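PDB 2FBI: probable transcriptional regulator from Pseudomonas aeruginosa, which probably binds DNA as a dimer through winged helix-turn-helix domains and regulates transcription, as other MarR-family proteins do. Local coordinates for residues Q55-A60 / P65-V70. Numbering follows the deposited sequence. Where two conformers were deposited one is given.
Sequences QLANQA and PSMTGV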
# COMPACT_ATOMS: atom_id res chain seq x y z
N GLN A 55 -2.69 16.82 -6.35
CA GLN A 55 -1.81 16.03 -7.22
C GLN A 55 -0.70 15.27 -6.40
O GLN A 55 -0.37 14.11 -6.71
CB GLN A 55 -1.18 16.98 -8.22
CG GLN A 55 -0.31 16.39 -9.24
CD GLN A 55 -0.13 17.34 -10.43
OE1 GLN A 55 -0.94 18.25 -10.67
NE2 GLN A 55 0.91 17.10 -11.21
N LEU A 56 -0.12 15.95 -5.41
CA LEU A 56 0.92 15.39 -4.55
C LEU A 56 0.35 14.20 -3.75
O LEU A 56 0.95 13.10 -3.74
CB LEU A 56 1.45 16.52 -3.62
CG LEU A 56 2.48 16.18 -2.50
CD1 LEU A 56 3.71 15.48 -3.14
CD2 LEU A 56 2.90 17.39 -1.71
N ALA A 57 -0.81 14.40 -3.10
CA ALA A 57 -1.52 13.29 -2.44
C ALA A 57 -1.77 12.10 -3.35
O ALA A 57 -1.61 10.95 -2.91
CB ALA A 57 -2.84 13.77 -1.77
N ASN A 58 -2.13 12.36 -4.61
CA ASN A 58 -2.38 11.31 -5.58
C ASN A 58 -1.15 10.52 -6.00
O ASN A 58 -1.22 9.31 -6.17
CB ASN A 58 -3.10 11.87 -6.82
CG ASN A 58 -4.59 12.07 -6.60
OD1 ASN A 58 -5.15 11.61 -5.60
ND2 ASN A 58 -5.25 12.75 -7.53
N GLN A 59 -0.02 11.21 -6.18
CA GLN A 59 1.21 10.58 -6.59
C GLN A 59 1.90 9.88 -5.44
O GLN A 59 2.49 8.80 -5.63
CB GLN A 59 2.13 11.65 -7.13
CG GLN A 59 1.54 12.36 -8.31
CD GLN A 59 2.52 12.43 -9.37
OE1 GLN A 59 3.44 11.60 -9.40
NE2 GLN A 59 2.37 13.38 -10.28
N ALA A 60 1.80 10.51 -4.26
CA ALA A 60 2.46 10.08 -3.03
C ALA A 60 1.69 9.02 -2.37
O ALA A 60 2.15 8.47 -1.35
CB ALA A 60 2.64 11.25 -2.05
N PRO A 65 -7.41 13.20 4.02
CA PRO A 65 -7.45 13.67 5.41
C PRO A 65 -6.10 13.53 6.11
O PRO A 65 -5.77 14.38 6.94
CB PRO A 65 -8.53 12.79 6.07
CG PRO A 65 -9.23 12.07 4.92
CD PRO A 65 -8.21 11.96 3.84
N SER A 66 -5.34 12.48 5.81
CA SER A 66 -3.99 12.35 6.39
C SER A 66 -2.98 13.30 5.77
O SER A 66 -2.04 13.70 6.43
CB SER A 66 -3.47 10.92 6.36
OG SER A 66 -4.32 10.11 5.59
N MET A 67 -3.19 13.68 4.51
CA MET A 67 -2.28 14.58 3.83
C MET A 67 -2.20 15.97 4.49
O MET A 67 -1.11 16.54 4.60
CB MET A 67 -2.61 14.65 2.34
CG MET A 67 -1.58 15.39 1.52
SD MET A 67 0.11 14.71 1.42
CE MET A 67 0.31 15.17 -0.24
N THR A 68 -3.35 16.48 4.96
CA THR A 68 -3.41 17.75 5.68
C THR A 68 -2.44 17.79 6.86
O THR A 68 -1.79 18.80 7.10
CB THR A 68 -4.86 18.01 6.27
OG1 THR A 68 -5.85 17.84 5.25
CG2 THR A 68 -4.99 19.43 6.91
N GLY A 69 -2.40 16.69 7.61
CA GLY A 69 -1.55 16.60 8.78
C GLY A 69 -0.11 16.36 8.32
O GLY A 69 0.81 16.96 8.88
N VAL A 70 0.07 15.49 7.31
CA VAL A 70 1.43 15.26 6.75
C VAL A 70 2.08 16.59 6.36
O VAL A 70 3.13 16.94 6.90
CB VAL A 70 1.46 14.19 5.64
CG1 VAL A 70 2.89 14.07 5.03
CG2 VAL A 70 1.08 12.86 6.21
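Leu56, on the helix 53-59, meets Met67 of the helix 64-76 through its branch point: Leu56 CG lies 3.3 Å from Met67 CE, tighter than usual for two carbons. The methionine methyl sits against this branch point, also 3.8 Å from Leu56 CB and 3.7 Å from Leu56 CD2, and the two side chains cross at about a right angle. Leu56 also packs on Ile44 and Leu45 of the helix 36-48 and on Met51. One residue on, Ala57 brings its backbone to the same methyl, with Ala57 N 3.2 Å from Met67 CE. Ala57 CB touches the methionine at two points of its bent chain, 3.8 Å from Met67 CE and 3.9 Å from Met67 CG. Between the two segments the CA atoms of Ala57 and Met67 are nearest, 6.4 Å apart. The methionine reaches across with CG anti to its backbone nitrogen (chi1 -171°), then bends at chi2 (63°) and again at chi3 (143°), which brings CE to Leu56 and Ala57; it also touches Val41. The helix 36-48, which carries Val41, Ile44 and Leu45, thus backs the pair, and Ala60 at the end of the segment packs on Ile44 as well. The contact is buried and, between side chains, apolar, one long side chain bridging the helices 53-59 and 64-76, which a brief turn joins. Such packing, backed by the helix 36-48, is characteristic of the helix-turn-helix of MarR-family winged-helix domains, in which 64-76 probably serves as the DNA-recognition helix.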